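Putative phosphomannomutase (Thermus thermophilus, PDB 1TUO) probably catalyses magnesium-dependent transfer of a phosphate group within a sugar phosphate. Local coordinates at residues Ile12-Glu17 against His33-Ala38; Arg25-Ala30 against Leu116-Lys121; Gly40-Glu45 against Ala133-Ala138. All blocks are in the same frame, centred on the assembly; numbering follows the deposited sequence.

Contact 1 (Ile12-Glu17 against His33-Ala38); sequences IRFGTE and HRLAEA
Arg34 meets Ile12 with the flat end of its side chain. Ile12 CD1 sits over the centre of the Arg34 guanidinium, with Arg34 CZ as its nearest atom at 3.6 Å. Ile12 CG1 also lies close, 3.9 Å from Arg34 CZ. The Arg34 chain is bent at its third torsion (chi3 62°), and this turns a face of the group to the isoleucine. The nitrogens make polar contacts: Arg34 NH1 bonds to Ala10 O and Arg34 NE to Pro141 O. These two carbonyls lie outside the segments and probably help to fix the rotation of the buried group.

Both segments belong to domain I, an alpha/beta/alpha unit. Residues 12-17 are a loop leading into strand 19-22, and residues 33-38 are part of helix 29-45. The loop therefore packs on the helix that follows the strand.

Next along the helix comes Leu35. Its CG is anti to the backbone N (chi1 -179°), and the branch ending in CD1 extends to the ring of Phe14. Leu35 CD1 is 3.3 Å from Phe14 CZ, a tight approach for two carbons. The methyl comes in obliquely at the far end of the ring, and Phe14 CE2 is 3.8 Å from the same Leu35 CD1. Leu35 also packs on Val118 and Phe120 of strand 115-122.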
loop_
_atom_site.group_PDB
_atom_site.type_symbol
_atom_site.label_atom_id
_atom_site.label_comp_id
_atom_site.label_asym_id
_atom_site.label_seq_id
_atom_site.Cartn_x
_atom_site.Cartn_y
_atom_site.Cartn_z
ATOM N N ILE A 12 -12.191 12.516 19.203
ATOM C CA ILE A 12 -11.264 11.978 18.215
ATOM C C ILE A 12 -11.566 10.518 17.905
ATOM O O ILE A 12 -11.102 9.618 18.610
ATOM C CB ILE A 12 -9.808 12.087 18.712
ATOM C CG1 ILE A 12 -9.442 13.557 18.929
ATOM C CG2 ILE A 12 -8.866 11.447 17.709
ATOM C CD1 ILE A 12 -8.071 13.764 19.526
ATOM N N ARG A 13 -12.340 10.284 16.850
ATOM C CA ARG A 13 -12.700 8.927 16.455
ATOM C C ARG A 13 -11.777 8.426 15.348
ATOM O O ARG A 13 -11.528 9.129 14.370
ATOM C CB ARG A 13 -14.150 8.878 15.965
ATOM C CG ARG A 13 -15.150 9.531 16.907
ATOM C CD ARG A 13 -16.583 9.295 16.443
ATOM N NE ARG A 13 -17.546 10.070 17.224
ATOM C CZ ARG A 13 -17.698 9.976 18.543
ATOM N NH1 ARG A 13 -18.602 10.726 19.159
ATOM N NH2 ARG A 13 -16.953 9.133 19.247
ATOM N N PHE A 14 -11.276 7.206 15.504
ATOM C CA PHE A 14 -10.386 6.626 14.508
ATOM C C PHE A 14 -11.154 6.134 13.288
ATOM O O PHE A 14 -12.376 5.985 13.329
ATOM C CB PHE A 14 -9.589 5.469 15.113
ATOM C CG PHE A 14 -8.555 5.898 16.118
ATOM C CD1 PHE A 14 -7.571 5.004 16.536
ATOM C CD2 PHE A 14 -8.563 7.183 16.653
ATOM C CE1 PHE A 14 -6.614 5.384 17.469
ATOM C CE2 PHE A 14 -7.610 7.571 17.588
ATOM C CZ PHE A 14 -6.632 6.666 17.996
ATOM N N GLY A 15 -10.429 5.883 12.201
ATOM C CA GLY A 15 -11.059 5.410 10.982
ATOM C C GLY A 15 -10.272 4.295 10.327
ATOM O O GLY A 15 -9.376 4.548 9.521
ATOM N N THR A 16 -10.613 3.056 10.669
ATOM C CA THR A 16 -9.931 1.890 10.120
ATOM C C THR A 16 -8.431 2.069 10.299
ATOM O O THR A 16 -7.710 2.381 9.349
ATOM C CB THR A 16 -10.250 1.704 8.622
ATOM O OG1 THR A 16 -11.664 1.545 8.452
ATOM C CG2 THR A 16 -9.545 0.472 8.073
ATOM N N GLU A 17 -7.976 1.879 11.534
ATOM C CA GLU A 17 -6.570 2.020 11.886
ATOM C C GLU A 17 -6.109 3.474 11.847
ATOM O O GLU A 17 -6.034 4.093 10.780
ATOM C CB GLU A 17 -5.700 1.164 10.958
ATOM C CG GLU A 17 -5.701 -0.330 11.287
ATOM C CD GLU A 17 -7.100 -0.908 11.441
ATOM O OE1 GLU A 17 -7.815 -0.497 12.380
ATOM O OE2 GLU A 17 -7.483 -1.774 10.627
ATOM N N HIS A 33 -1.354 15.955 20.247
ATOM C CA HIS A 33 -0.924 15.722 21.624
ATOM C C HIS A 33 -1.943 14.891 22.415
ATOM O O HIS A 33 -1.607 14.116 23.301
ATOM C CB HIS A 33 -0.722 17.082 22.301
ATOM C CG HIS A 33 0.661 17.602 21.992
ATOM N ND1 HIS A 33 1.792 16.973 22.388
ATOM C CD2 HIS A 33 1.023 18.728 21.235
ATOM C CE1 HIS A 33 2.808 17.696 21.883
ATOM N NE2 HIS A 33 2.381 18.753 21.188
ATOM N N ARG A 34 -3.229 15.002 22.092
ATOM C CA ARG A 34 -4.233 14.195 22.767
ATOM C C ARG A 34 -4.028 12.745 22.327
ATOM O O ARG A 34 -4.116 11.814 23.134
ATOM C CB ARG A 34 -5.640 14.662 22.389
ATOM C CG ARG A 34 -6.012 16.020 22.958
ATOM C CD ARG A 34 -7.339 16.513 22.392
ATOM N NE ARG A 34 -8.460 15.641 22.730
ATOM C CZ ARG A 34 -9.659 15.713 22.162
ATOM N NH1 ARG A 34 -9.893 16.620 21.218
ATOM N NH2 ARG A 34 -10.626 14.881 22.536
ATOM N N LEU A 35 -3.732 12.556 21.045
ATOM C CA LEU A 35 -3.511 11.208 20.530
ATOM C C LEU A 35 -2.230 10.626 21.133
ATOM O O LEU A 35 -2.180 9.439 21.467
ATOM C CB LEU A 35 -3.407 11.222 19.002
ATOM C CG LEU A 35 -3.198 9.864 18.322
ATOM C CD1 LEU A 35 -4.295 8.891 18.745
ATOM C CD2 LEU A 35 -3.204 10.046 16.814
ATOM N N ALA A 36 -1.206 11.463 21.282
ATOM C CA ALA A 36 0.063 11.012 21.850
ATOM C C ALA A 36 -0.148 10.504 23.269
ATOM O O ALA A 36 0.391 9.467 23.653
ATOM C CB ALA A 36 1.079 12.143 21.845
ATOM N N GLU A 37 -0.937 11.239 24.045
ATOM C CA GLU A 37 -1.222 10.848 25.423
ATOM C C GLU A 37 -1.924 9.494 25.462
ATOM O O GLU A 37 -1.599 8.637 26.287
ATOM C CB GLU A 37 -2.109 11.899 26.099
ATOM C CG GLU A 37 -2.311 11.664 27.591
ATOM C CD GLU A 37 -1.080 12.003 28.415
ATOM O OE1 GLU A 37 -1.016 11.579 29.588
ATOM O OE2 GLU A 37 -0.181 12.705 27.901
ATOM N N ALA A 38 -2.894 9.307 24.573
ATOM C CA ALA A 38 -3.648 8.060 24.506
ATOM C C ALA A 38 -2.729 6.896 24.170
ATOM O O ALA A 38 -2.771 5.846 24.804
ATOM C CB ALA A 38 -4.734 8.166 23.451
#

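Contact 2 (Arg25-Ala30 against Leu116-Lys121); sequences REFTFA and LGVKFK
Phe27 lies with one ring face against the start of segment 116-121. Leu116 and Gly117 both meet that face, and Val118 comes to the edge. Leu116 CB makes a CH-pi contact, 4.2 Å from the centroid of the Phe27 ring and 21° off its normal. Leu116 CG adds an apolar touch at 3.9 Å from Phe27 CE2. The closest approach is at the glycine, where Phe27 CE1 is 3.5 Å from Gly117 CA. The ring comes down directly on the strand backbone at Gly117. At the edge, Val118 CG2 lies near the ring plane, 3.9 Å from Phe27 CZ. A chi1 of -158° directs the phenylalanine ring at the strand.

The rest of segment 25-30 is looser. Arg25, Glu26 and Ala30 are exposed, while Thr28 and Phe29 are only partly so. Thr28 is the N-cap of helix 29-45, its OG1 bonded to Thr31 N. The tight part is thus a single buried ring.

Phe64 of helix 61-75 meets Phe27 edge-to-face. With a serine here the ring is gone, and Leu116, Gly117 and Phe64 would probably be left facing a gap between the helix start and the sheet.

Only the aromatic ring, aliphatic groups and backbone atoms meet across this contact. Its hold therefore rests on shape and the exclusion of water, not on directed polar bonds.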
loop_
_atom_site.group_PDB
_atom_site.type_symbol
_atom_site.label_atom_id
_atom_site.label_comp_id
_atom_site.label_asym_id
_atom_site.label_seq_id
_atom_site.Cartn_x
_atom_site.Cartn_y
_atom_site.Cartn_z
ATOM N N ARG A 25 -7.500 21.669 10.688
ATOM C CA ARG A 25 -8.936 21.623 10.959
ATOM C C ARG A 25 -9.083 20.590 12.070
ATOM O O ARG A 25 -9.033 20.938 13.252
ATOM C CB ARG A 25 -9.732 21.202 9.720
ATOM C CG ARG A 25 -11.248 21.235 9.936
ATOM C CD ARG A 25 -12.001 21.043 8.626
ATOM N NE ARG A 25 -11.906 22.227 7.778
ATOM C CZ ARG A 25 -11.782 22.194 6.455
ATOM N NH1 ARG A 25 -11.734 21.030 5.819
ATOM N NH2 ARG A 25 -11.702 23.327 5.766
ATOM N N GLU A 26 -9.233 19.323 11.694
ATOM C CA GLU A 26 -9.340 18.258 12.687
ATOM C C GLU A 26 -7.941 17.796 13.109
ATOM O O GLU A 26 -7.738 17.375 14.247
ATOM C CB GLU A 26 -10.114 17.059 12.127
ATOM C CG GLU A 26 -11.488 17.409 11.588
ATOM C CD GLU A 26 -11.500 17.492 10.081
ATOM O OE1 GLU A 26 -10.434 17.759 9.490
ATOM O OE2 GLU A 26 -12.579 17.297 9.485
ATOM N N PHE A 27 -6.978 17.872 12.193
ATOM C CA PHE A 27 -5.620 17.439 12.509
ATOM C C PHE A 27 -4.764 18.631 12.916
ATOM O O PHE A 27 -4.144 19.283 12.076
ATOM C CB PHE A 27 -4.978 16.730 11.317
ATOM C CG PHE A 27 -3.841 15.825 11.705
ATOM C CD1 PHE A 27 -4.090 14.520 12.112
ATOM C CD2 PHE A 27 -2.538 16.296 11.733
ATOM C CE1 PHE A 27 -3.042 13.696 12.548
ATOM C CE2 PHE A 27 -1.487 15.485 12.167
ATOM C CZ PHE A 27 -1.744 14.184 12.574
ATOM N N THR A 28 -4.744 18.908 14.217
ATOM C CA THR A 28 -3.981 20.021 14.764
ATOM C C THR A 28 -2.946 19.505 15.756
ATOM O O THR A 28 -2.964 18.326 16.135
ATOM C CB THR A 28 -4.904 20.992 15.524
ATOM O OG1 THR A 28 -5.494 20.296 16.634
ATOM C CG2 THR A 28 -6.012 21.507 14.608
ATOM N N PHE A 29 -2.044 20.377 16.189
ATOM C CA PHE A 29 -1.054 19.944 17.167
ATOM C C PHE A 29 -1.776 19.577 18.461
ATOM O O PHE A 29 -1.352 18.676 19.189
ATOM C CB PHE A 29 -0.011 21.031 17.410
ATOM C CG PHE A 29 1.029 21.105 16.334
ATOM C CD1 PHE A 29 0.858 21.930 15.228
ATOM C CD2 PHE A 29 2.161 20.290 16.396
ATOM C CE1 PHE A 29 1.798 21.942 14.194
ATOM C CE2 PHE A 29 3.104 20.294 15.369
ATOM C CZ PHE A 29 2.924 21.119 14.266
ATOM N N ALA A 30 -2.876 20.270 18.739
ATOM C CA ALA A 30 -3.662 19.987 19.938
ATOM C C ALA A 30 -4.211 18.561 19.867
ATOM O O ALA A 30 -4.164 17.821 20.856
ATOM C CB ALA A 30 -4.809 20.980 20.058
ATOM N N LEU A 116 -3.627 14.570 6.722
ATOM C CA LEU A 116 -2.513 13.987 7.450
ATOM C C LEU A 116 -3.175 13.050 8.455
ATOM O O LEU A 116 -4.392 13.091 8.655
ATOM C CB LEU A 116 -1.670 15.068 8.138
ATOM C CG LEU A 116 -0.230 14.716 8.562
ATOM C CD1 LEU A 116 0.365 13.617 7.687
ATOM C CD2 LEU A 116 0.632 15.971 8.493
ATOM N N GLY A 117 -2.391 12.175 9.064
ATOM C CA GLY A 117 -2.975 11.262 10.018
ATOM C C GLY A 117 -1.869 10.523 10.713
ATOM O O GLY A 117 -0.694 10.749 10.432
ATOM N N VAL A 118 -2.252 9.662 11.642
ATOM C CA VAL A 118 -1.280 8.862 12.359
ATOM C C VAL A 118 -1.693 7.410 12.181
ATOM O O VAL A 118 -2.839 7.042 12.438
ATOM C CB VAL A 118 -1.241 9.208 13.861
ATOM C CG1 VAL A 118 -0.141 8.393 14.543
ATOM C CG2 VAL A 118 -0.981 10.704 14.053
ATOM N N LYS A 119 -0.765 6.597 11.697
ATOM C CA LYS A 119 -1.022 5.177 11.493
ATOM C C LYS A 119 -0.089 4.397 12.416
ATOM O O LYS A 119 1.136 4.524 12.331
ATOM C CB LYS A 119 -0.778 4.798 10.034
ATOM C CG LYS A 119 -1.836 5.353 9.079
ATOM C CD LYS A 119 -1.747 4.685 7.718
ATOM C CE LYS A 119 -2.924 5.050 6.837
ATOM N NZ LYS A 119 -2.838 4.366 5.518
ATOM N N PHE A 120 -0.684 3.583 13.281
ATOM C CA PHE A 120 0.058 2.801 14.268
ATOM C C PHE A 120 0.412 1.398 13.793
ATOM O O PHE A 120 -0.359 0.751 13.083
ATOM C CB PHE A 120 -0.758 2.705 15.564
ATOM C CG PHE A 120 -1.005 4.035 16.222
ATOM C CD1 PHE A 120 0.037 4.730 16.820
ATOM C CD2 PHE A 120 -2.280 4.595 16.229
ATOM C CE1 PHE A 120 -0.175 5.974 17.424
ATOM C CE2 PHE A 120 -2.504 5.848 16.835
ATOM C CZ PHE A 120 -1.448 6.531 17.430
ATOM N N LYS A 121 1.586 0.941 14.214
ATOM C CA LYS A 121 2.091 -0.380 13.852
ATOM C C LYS A 121 2.379 -1.128 15.147
ATOM O O LYS A 121 2.798 -0.514 16.127
ATOM C CB LYS A 121 3.407 -0.252 13.080
ATOM C CG LYS A 121 3.402 0.780 11.952
ATOM C CD LYS A 121 2.322 0.477 10.926
ATOM C CE LYS A 121 2.378 1.462 9.761
ATOM N NZ LYS A 121 1.323 1.162 8.763
#

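Contact 3 (Gly40-Glu45 against Ala133-Ala138)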
loop_
_atom_site.group_PDB
_atom_site.type_symbol
_atom_site.label_atom_id
_atom_site.label_comp_id
_atom_site.label_asym_id
_atom_site.label_seq_id
_atom_site.Cartn_x
_atom_site.Cartn_y
_atom_site.Cartn_z
ATOM N N GLY A 40 0.600 6.739 24.426
ATOM C CA GLY A 40 1.592 6.507 25.461
ATOM C C GLY A 40 1.013 5.743 26.638
ATOM O O GLY A 40 1.640 4.811 27.152
ATOM N N ARG A 41 -0.182 6.136 27.070
ATOM C CA ARG A 41 -0.835 5.468 28.192
ATOM C C ARG A 41 -1.066 4.010 27.828
ATOM O O ARG A 41 -0.868 3.110 28.649
ATOM C CB ARG A 41 -2.173 6.143 28.521
ATOM C CG ARG A 41 -2.031 7.578 29.011
ATOM C CD ARG A 41 -3.333 8.136 29.582
ATOM N NE ARG A 41 -3.206 9.555 29.914
ATOM C CZ ARG A 41 -4.096 10.253 30.615
ATOM N NH1 ARG A 41 -5.195 9.669 31.074
ATOM N NH2 ARG A 41 -3.888 11.540 30.859
ATOM N N HIS A 42 -1.488 3.783 26.591
ATOM C CA HIS A 42 -1.737 2.435 26.106
ATOM C C HIS A 42 -0.471 1.580 26.157
ATOM O O HIS A 42 -0.497 0.431 26.612
ATOM C CB HIS A 42 -2.251 2.479 24.670
ATOM C CG HIS A 42 -2.269 1.144 23.996
ATOM N ND1 HIS A 42 -3.131 0.134 24.366
ATOM C CD2 HIS A 42 -1.550 0.663 22.956
ATOM C CE1 HIS A 42 -2.943 -0.912 23.583
ATOM N NE2 HIS A 42 -1.987 -0.617 22.719
ATOM N N LEU A 43 0.636 2.140 25.693
ATOM C CA LEU A 43 1.894 1.404 25.677
ATOM C C LEU A 43 2.459 1.154 27.070
ATOM O O LEU A 43 2.991 0.077 27.340
ATOM C CB LEU A 43 2.967 2.020 24.760
ATOM C CG LEU A 43 2.977 1.959 23.231
ATOM C CD1 LEU A 43 4.096 2.766 22.569
ATOM C CD2 LEU A 43 2.956 0.601 22.529
ATOM N N LEU A 44 2.352 2.143 27.949
ATOM C CA LEU A 44 2.867 1.992 29.309
ATOM C C LEU A 44 2.111 0.877 30.024
ATOM O O LEU A 44 2.693 0.121 30.808
ATOM C CB LEU A 44 2.713 3.307 30.081
ATOM C CG LEU A 44 3.654 4.447 29.679
ATOM C CD1 LEU A 44 3.212 5.723 30.371
ATOM C CD2 LEU A 44 5.086 4.106 30.072
ATOM N N GLU A 45 0.817 0.775 29.742
ATOM C CA GLU A 45 -0.032 -0.246 30.352
ATOM C C GLU A 45 0.405 -1.646 29.927
ATOM O O GLU A 45 0.118 -2.630 30.609
ATOM C CB GLU A 45 -1.497 -0.005 29.952
ATOM C CG GLU A 45 -2.533 -0.867 30.682
ATOM C CD GLU A 45 -2.565 -2.306 30.196
ATOM O OE1 GLU A 45 -2.680 -2.514 28.969
ATOM O OE2 GLU A 45 -2.484 -3.229 31.038
ATOM N N ALA A 133 -6.559 -0.768 18.129
ATOM C CA ALA A 133 -6.992 0.546 17.661
ATOM C C ALA A 133 -8.074 1.090 18.593
ATOM O O ALA A 133 -8.071 2.267 18.964
ATOM C CB ALA A 133 -7.539 0.436 16.253
ATOM N N LYS A 134 -9.004 0.222 18.969
ATOM C CA LYS A 134 -10.091 0.618 19.852
ATOM C C LYS A 134 -9.570 0.993 21.232
ATOM O O LYS A 134 -10.057 1.933 21.853
ATOM C CB LYS A 134 -11.110 -0.517 19.976
ATOM C CG LYS A 134 -11.990 -0.698 18.746
ATOM C CD LYS A 134 -12.833 0.550 18.499
ATOM C CE LYS A 134 -13.786 0.371 17.325
ATOM N NZ LYS A 134 -14.638 1.581 17.121
ATOM N N ALA A 135 -8.576 0.252 21.708
ATOM C CA ALA A 135 -7.999 0.508 23.021
ATOM C C ALA A 135 -7.361 1.894 23.092
ATOM O O ALA A 135 -7.518 2.617 24.078
ATOM C CB ALA A 135 -6.970 -0.566 23.348
ATOM N N ILE A 136 -6.636 2.264 22.044
ATOM C CA ILE A 136 -5.988 3.566 21.999
ATOM C C ILE A 136 -7.040 4.679 21.918
ATOM O O ILE A 136 -6.943 5.695 22.610
ATOM C CB ILE A 136 -5.027 3.651 20.777
ATOM C CG1 ILE A 136 -3.876 2.654 20.963
ATOM C CG2 ILE A 136 -4.488 5.057 20.631
ATOM C CD1 ILE A 136 -3.047 2.412 19.696
ATOM N N GLU A 137 -8.051 4.471 21.082
ATOM C CA GLU A 137 -9.116 5.456 20.904
ATOM C C GLU A 137 -9.819 5.743 22.227
ATOM O O GLU A 137 -10.143 6.887 22.543
ATOM C CB GLU A 137 -10.145 4.940 19.898
ATOM C CG GLU A 137 -11.280 5.912 19.612
ATOM C CD GLU A 137 -12.379 5.281 18.778
ATOM O OE1 GLU A 137 -12.825 5.918 17.806
ATOM O OE2 GLU A 137 -12.800 4.149 19.099
ATOM N N ALA A 138 -10.048 4.686 22.996
ATOM C CA ALA A 138 -10.728 4.817 24.279
ATOM C C ALA A 138 -9.960 5.676 25.278
ATOM O O ALA A 138 -10.559 6.282 26.170
ATOM C CB ALA A 138 -10.981 3.428 24.869
#
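The imidazole of His42 is the flat group here, and Ile136 covers one of its faces. Ile136 CG1 sits above the ring, offset toward the rim, in a CH-pi contact 3.9 Å from the His42 centroid and 25° off the normal. Its nearest ring atom is His42 CD2, at 3.7 Å. The end of the isoleucine follows, with Ile136 CD1 at 4.0 Å from His42 CD2. The two side chains cross at about a right angle. Ala135 CB approaches the same ring obliquely, 4.0 Å from His42 ND1.

In His42 a chi1 of 168° swings the ring out from its own helix toward the other. His42 NE2 is hydrogen-bonded to Glu132 OE2, from the same helix as Ile136. That bond probably fixes the ring's rotation, and the nearby carboxylate is likely to favour a proton on NE2. One imidazole thus gives the second helix both an aromatic face and a polar grip.

The helices come close at this point, with His42 CA and Ile136 CA 6.0 Å apart.

Helices 29-45 and 130-138 both lie against the face of strand 115-122 that carries Phe120. Their pairing is part of one helical layer of the alpha/beta/alpha sandwich of domain I.

How the contacts relate
All three contacts lie in domain I. Contacts 1 and 3 use helix 29-45, and contact 2 the turn leading into it. The centres of contacts 1 and 2 are about 7 Å apart. They join through Leu35, whose CD2 is 3.6 Å from Val118 CG2. Contact 3 is about 9 Å from contact 1, centre to centre. There Phe14 N and Glu137 OE1, 3.1 Å apart, probably form a hydrogen bond. Contacts 2 and 3 are about 15 Å apart between centres and meet at Phe120 CD2 and Ile136 CD1, 4.2 Å apart. In this family the phosphoserine loop belongs to domain I. It probably follows strand 102-106, which pairs with strand 115-122 of contact 2.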